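Local coordinates for cell division protein FtsZ 1 (Methanocaldococcus jannaschii, PDB 2VAP), which probably polymerises on GTP into the contractile ring that marks the future division site, and binds and hydrolyses GTP as a tubulin homologue, at residues A[255-260]-A[328-333]; A[293-298]-A[319-324]. All blocks are in the same frame, centred on the assembly; numbering follows the deposited sequence.

Interaction 1: residues A[255-260]-A[328-333]; sequences ESDSEK and ENTVRV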
loop_
_atom_site.group_PDB
_atom_site.type_symbol
_atom_site.label_atom_id
_atom_site.label_comp_id
_atom_site.label_asym_id
_atom_site.label_seq_id
_atom_site.Cartn_x
_atom_site.Cartn_y
_atom_site.Cartn_z
ATOM N N GLU A 255 -14.642 -1.502 9.949
ATOM C CA GLU A 255 -15.384 -0.262 10.174
ATOM C C GLU A 255 -16.683 -0.519 10.935
ATOM O O GLU A 255 -17.317 -1.563 10.763
ATOM C CB GLU A 255 -15.659 0.476 8.856
ATOM C CG GLU A 255 -16.423 -0.326 7.801
ATOM C CD GLU A 255 -16.777 0.497 6.571
ATOM O OE1 GLU A 255 -16.045 1.461 6.253
ATOM O OE2 GLU A 255 -17.790 0.173 5.917
ATOM N N SER A 256 -17.061 0.437 11.781
ATOM C CA SER A 256 -18.277 0.340 12.587
ATOM C C SER A 256 -18.779 1.719 13.000
ATOM O O SER A 256 -17.983 2.631 13.237
ATOM C CB SER A 256 -18.029 -0.514 13.833
ATOM O OG SER A 256 -19.212 -0.653 14.602
ATOM N N ASP A 257 -20.100 1.860 13.089
ATOM C CA ASP A 257 -20.727 3.106 13.531
ATOM C C ASP A 257 -21.658 2.893 14.732
ATOM O O ASP A 257 -22.501 3.743 15.036
ATOM C CB ASP A 257 -21.470 3.784 12.367
ATOM C CG ASP A 257 -22.662 2.973 11.866
ATOM O OD1 ASP A 257 -23.629 3.595 11.379
ATOM O OD2 ASP A 257 -22.638 1.726 11.951
ATOM N N SER A 258 -21.487 1.761 15.413
ATOM C CA SER A 258 -22.311 1.402 16.569
ATOM C C SER A 258 -21.854 2.111 17.848
ATOM O O SER A 258 -20.954 2.955 17.811
ATOM C CB SER A 258 -22.304 -0.116 16.769
ATOM O OG SER A 258 -21.002 -0.585 17.075
ATOM N N GLU A 259 -22.481 1.764 18.972
ATOM C CA GLU A 259 -22.132 2.335 20.278
ATOM C C GLU A 259 -20.724 1.942 20.737
ATOM O O GLU A 259 -20.038 2.729 21.393
ATOM C CB GLU A 259 -23.177 1.965 21.342
ATOM C CG GLU A 259 -23.461 0.468 21.490
ATOM C CD GLU A 259 -24.478 0.158 22.576
ATOM O OE1 GLU A 259 -24.256 -0.806 23.338
ATOM O OE2 GLU A 259 -25.499 0.875 22.673
ATOM N N LYS A 260 -20.308 0.726 20.387
ATOM C CA LYS A 260 -18.948 0.258 20.647
ATOM C C LYS A 260 -18.173 0.190 19.330
ATOM O O LYS A 260 -17.641 -0.859 18.955
ATOM C CB LYS A 260 -18.968 -1.104 21.350
ATOM C CG LYS A 260 -19.503 -1.065 22.776
ATOM C CD LYS A 260 -19.531 -2.452 23.397
ATOM C CE LYS A 260 -20.055 -2.409 24.823
ATOM N NZ LYS A 260 -20.084 -3.760 25.446
ATOM N N GLU A 328 -18.796 10.251 9.519
ATOM C CA GLU A 328 -19.726 10.979 10.384
ATOM C C GLU A 328 -19.857 10.331 11.761
ATOM O O GLU A 328 -19.758 11.010 12.786
ATOM C CB GLU A 328 -21.102 11.103 9.719
ATOM C CG GLU A 328 -21.151 12.054 8.521
ATOM C CD GLU A 328 -21.008 13.520 8.908
ATOM O OE1 GLU A 328 -21.511 13.915 9.982
ATOM O OE2 GLU A 328 -20.396 14.280 8.129
ATOM N N ASN A 329 -20.084 9.019 11.773
ATOM C CA ASN A 329 -20.236 8.259 13.012
ATOM C C ASN A 329 -19.370 6.997 13.030
ATOM O O ASN A 329 -19.371 6.246 14.009
ATOM C CB ASN A 329 -21.708 7.885 13.230
ATOM C CG ASN A 329 -22.610 9.102 13.379
ATOM O OD1 ASN A 329 -23.509 9.321 12.568
ATOM N ND2 ASN A 329 -22.371 9.896 14.418
ATOM N N THR A 330 -18.624 6.785 11.949
ATOM C CA THR A 330 -17.880 5.546 11.736
ATOM C C THR A 330 -16.406 5.658 12.129
ATOM O O THR A 330 -15.738 6.639 11.799
ATOM C CB THR A 330 -17.987 5.086 10.258
ATOM O OG1 THR A 330 -19.367 5.019 9.874
ATOM C CG2 THR A 330 -17.345 3.715 10.051
ATOM N N VAL A 331 -15.920 4.647 12.847
ATOM C CA VAL A 331 -14.488 4.465 13.077
ATOM C C VAL A 331 -13.972 3.369 12.144
ATOM O O VAL A 331 -14.545 2.279 12.076
ATOM C CB VAL A 331 -14.170 4.133 14.561
ATOM C CG1 VAL A 331 -12.781 3.509 14.710
ATOM C CG2 VAL A 331 -14.271 5.385 15.415
ATOM N N ARG A 332 -12.903 3.681 11.417
ATOM C CA ARG A 332 -12.268 2.733 10.506
ATOM C C ARG A 332 -10.877 2.366 11.016
ATOM O O ARG A 332 -10.112 3.236 11.441
ATOM C CB ARG A 332 -12.183 3.325 9.096
ATOM C CG ARG A 332 -11.702 2.355 8.020
ATOM C CD ARG A 332 -11.598 3.037 6.662
ATOM N NE ARG A 332 -12.907 3.385 6.111
ATOM C CZ ARG A 332 -13.098 4.102 5.006
ATOM N NH1 ARG A 332 -12.065 4.564 4.312
ATOM N NH2 ARG A 332 -14.332 4.361 4.593
ATOM N N VAL A 333 -10.560 1.075 10.978
ATOM C CA VAL A 333 -9.251 0.587 11.403
ATOM C C VAL A 333 -8.534 -0.101 10.244
ATOM O O VAL A 333 -9.053 -1.055 9.660
ATOM C CB VAL A 333 -9.360 -0.374 12.622
ATOM C CG1 VAL A 333 -8.012 -1.024 12.933
ATOM C CG2 VAL A 333 -9.878 0.370 13.845
#

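Interaction 2: residues A[293-298]-A[319-324]; sequences EDLTLE and WGATID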
loop_
_atom_site.group_PDB
_atom_site.type_symbol
_atom_site.label_atom_id
_atom_site.label_comp_id
_atom_site.label_asym_id
_atom_site.label_seq_id
_atom_site.Cartn_x
_atom_site.Cartn_y
_atom_site.Cartn_z
ATOM N N GLU A 293 -14.707 13.695 13.955
ATOM C CA GLU A 293 -14.142 14.723 14.831
ATOM C C GLU A 293 -14.199 14.352 16.316
ATOM O O GLU A 293 -13.429 14.879 17.122
ATOM C CB GLU A 293 -14.836 16.070 14.596
ATOM C CG GLU A 293 -14.489 16.750 13.268
ATOM C CD GLU A 293 -15.228 16.167 12.069
ATOM O OE1 GLU A 293 -14.769 16.390 10.929
ATOM O OE2 GLU A 293 -16.263 15.490 12.259
ATOM N N ASP A 294 -15.104 13.437 16.664
ATOM C CA ASP A 294 -15.296 13.014 18.053
ATOM C C ASP A 294 -14.479 11.774 18.447
ATOM O O ASP A 294 -14.714 11.183 19.505
ATOM C CB ASP A 294 -16.791 12.810 18.356
ATOM C CG ASP A 294 -17.425 11.694 17.530
ATOM O OD1 ASP A 294 -16.758 11.127 16.637
ATOM O OD2 ASP A 294 -18.608 11.383 17.781
ATOM N N LEU A 295 -13.527 11.389 17.597
ATOM C CA LEU A 295 -12.609 10.289 17.902
ATOM C C LEU A 295 -11.759 10.634 19.122
ATOM O O LEU A 295 -11.228 11.742 19.226
ATOM C CB LEU A 295 -11.710 9.978 16.695
ATOM C CG LEU A 295 -10.660 8.864 16.815
ATOM C CD1 LEU A 295 -11.303 7.480 16.826
ATOM C CD2 LEU A 295 -9.640 8.968 15.691
ATOM N N THR A 296 -11.646 9.685 20.048
ATOM C CA THR A 296 -10.876 9.892 21.272
ATOM C C THR A 296 -9.615 9.034 21.302
ATOM O O THR A 296 -9.534 8.006 20.624
ATOM C CB THR A 296 -11.713 9.590 22.540
ATOM O OG1 THR A 296 -12.048 8.197 22.579
ATOM C CG2 THR A 296 -12.988 10.427 22.567
ATOM N N LEU A 297 -8.639 9.468 22.100
ATOM C CA LEU A 297 -7.424 8.696 22.349
ATOM C C LEU A 297 -7.755 7.351 23.001
ATOM O O LEU A 297 -7.105 6.343 22.719
ATOM C CB LEU A 297 -6.452 9.493 23.229
ATOM C CG LEU A 297 -5.109 8.865 23.623
ATOM C CD1 LEU A 297 -4.192 8.700 22.420
ATOM C CD2 LEU A 297 -4.428 9.690 24.702
ATOM N N GLU A 298 -8.774 7.349 23.861
ATOM C CA GLU A 298 -9.241 6.135 24.537
ATOM C C GLU A 298 -9.708 5.075 23.539
ATOM O O GLU A 298 -9.423 3.887 23.712
ATOM C CB GLU A 298 -10.365 6.461 25.529
ATOM C CG GLU A 298 -9.908 7.172 26.807
ATOM C CD GLU A 298 -9.602 8.652 26.606
ATOM O OE1 GLU A 298 -10.168 9.271 25.679
ATOM O OE2 GLU A 298 -8.792 9.199 27.384
ATOM N N TRP A 319 1.545 2.727 15.833
ATOM C CA TRP A 319 0.157 3.149 15.655
ATOM C C TRP A 319 -0.022 4.661 15.534
ATOM O O TRP A 319 0.789 5.442 16.035
ATOM C CB TRP A 319 -0.704 2.617 16.804
ATOM C CG TRP A 319 -0.428 3.285 18.119
ATOM C CD1 TRP A 319 0.632 3.056 18.949
ATOM C CD2 TRP A 319 -1.224 4.293 18.753
ATOM N NE1 TRP A 319 0.546 3.859 20.060
ATOM C CE2 TRP A 319 -0.584 4.627 19.967
ATOM C CE3 TRP A 319 -2.418 4.944 18.416
ATOM C CZ2 TRP A 319 -1.096 5.586 20.845
ATOM C CZ3 TRP A 319 -2.929 5.896 19.291
ATOM C CH2 TRP A 319 -2.267 6.205 20.493
ATOM N N GLY A 320 -1.099 5.056 14.864
ATOM C CA GLY A 320 -1.489 6.456 14.756
ATOM C C GLY A 320 -2.999 6.597 14.719
ATOM O O GLY A 320 -3.719 5.612 14.536
ATOM N N ALA A 321 -3.476 7.824 14.900
ATOM C CA ALA A 321 -4.906 8.113 14.864
ATOM C C ALA A 321 -5.159 9.458 14.196
ATOM O O ALA A 321 -4.548 10.463 14.562
ATOM C CB ALA A 321 -5.495 8.090 16.270
ATOM N N THR A 322 -6.048 9.463 13.204
ATOM C CA THR A 322 -6.379 10.679 12.456
ATOM C C THR A 322 -7.887 10.851 12.299
ATOM O O THR A 322 -8.648 9.883 12.392
ATOM C CB THR A 322 -5.743 10.690 11.042
ATOM O OG1 THR A 322 -6.276 9.610 10.263
ATOM C CG2 THR A 322 -4.223 10.578 11.114
ATOM N N ILE A 323 -8.304 12.090 12.056
ATOM C CA ILE A 323 -9.700 12.397 11.768
ATOM C C ILE A 323 -9.939 12.390 10.258
ATOM O O ILE A 323 -9.231 13.059 9.502
ATOM C CB ILE A 323 -10.123 13.764 12.369
ATOM C CG1 ILE A 323 -10.000 13.737 13.894
ATOM C CG2 ILE A 323 -11.556 14.121 11.959
ATOM C CD1 ILE A 323 -9.834 15.102 14.529
ATOM N N ASP A 324 -10.929 11.611 9.832
ATOM C CA ASP A 324 -11.396 11.627 8.452
ATOM C C ASP A 324 -12.741 12.347 8.421
ATOM O O ASP A 324 -13.723 11.875 9.001
ATOM C CB ASP A 324 -11.522 10.198 7.908
ATOM C CG ASP A 324 -11.776 10.150 6.402
ATOM O OD1 ASP A 324 -12.063 11.199 5.785
ATOM O OD2 ASP A 324 -11.690 9.042 5.831
#

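Interaction 1: residues A[255-260]-A[328-333]
Asn329 meets Asp257 where the two segments begin to run antiparallel: its CB lies 4.2 Å from Asp257 CB, and its carbonyl oxygen takes a CA-H...O contact from Asp257 CA. The same oxygen accepts a weak hydrogen bond from Arg261 NH2. Thr330 comes next and puts both branches to use. CG2 rests against the Ser256 backbone, 3.4 Å from Ser256 O, and also reaches Glu255 CB; OG1, beside the backbone N (chi1 -53°), approaches Asp257 CB at 3.5 Å. Val331 then forms the antiparallel hydrogen-bonded pair with Ser256. Val331 N donates to Ser256 O at 2.9 Å, and Ser256 N returns a bond to Val331 O at 3.1 Å. Each acceptor also takes a CA-H...O contact, Ser256 O from Thr330 CA and Val331 O from Glu255 CA. This pairing joins strand 249-256, outermost in the four-stranded mixed sheet of the FtsZ C-terminal domain, to strand 331-338. The side chains of Ser256 and Val331 share the sheet face covered by helix 261-270, touching Glu264 and Arg261 respectively. Arg332, in the non-hydrogen-bonded pair with Glu255, shares the other face with it. The two side chains lie side by side and point the same way, carboxylate and guanidinium planes 35° apart. Glu255 CG sits between its backbone N and carbonyl carbon (chi1 57°), and the chain beyond is extended. Glu255 OE1 ends 3.7 Å from Arg332 NE and 3.8 Å from Arg332 NH2, a long salt bridge met obliquely. Arg332 NE is buried by the contact and has no hydrogen-bond partner in the model.

Interaction 2: residues A[293-298]-A[319-324]
The first torsions set out two side chains that meet, Leu297 and Trp319: Leu297 CG is anti to its backbone N (chi1 180°), with chi2 of 68° placing CD1, whereas Trp319 CG lies between its backbone N and carbonyl carbon (chi1 70°). Leu297 CD1 reaches the indole at its edge, in the ring plane, 3.7 Å from Trp319 CH2, and the two side chains cross at about a right angle. The contact belongs to a beta-alpha-beta unit, in which strand 284-291 leads through helix 297-310 to the parallel strand 316-323. Segment 293-298 holds the connection and the first residues of that helix, with Thr296 as its N-cap, OG1 accepting from Glu299 N. Farther along the strand, Leu295 points toward the sheet from the connection. Its CD2 lies 3.6 Å from Thr322 O and packs more loosely on Ala321 CB, at 4.3 Å. Trp319 and Ala321 also pack on Ala300 of the helix, making a shared apolar layer between helix and strand. Thr322 turns its side chain to the opposite face of the sheet, where OG1 is hydrogen-bonded to His288 NE2. At the far end Glu293 and Ile323 cross at about a right angle, although the glutamate is poorly ordered. Ile323 CG2 packs chiefly on the Glu293 backbone, 3.8 Å from Glu293 N and 3.9 Å from Glu293 CA.

In the fold
Both contacts reach the four-stranded mixed sheet of the C-terminal domain, with centres 11 Å apart. Interaction 1 pairs strand 249-256, at one edge, with strand 331-338; interaction 2 packs the connection into helix 297-310 on strand 316-323, at the other edge. Strand 284-291 lies between these halves and bonds to both, through Met290 to Arg332 and through Val289 to Gly320 and Thr322. The contacts touch directly where Val331 CG2 meets Leu295 CD1 at 3.9 Å. Arg261 ties them further, with a salt bridge to Asp294 and contact with Val331. Interaction 2 is away from the nucleotide site, whereas the Arg332 side chain is about 12 Å from that of the GTP-binding Asp212.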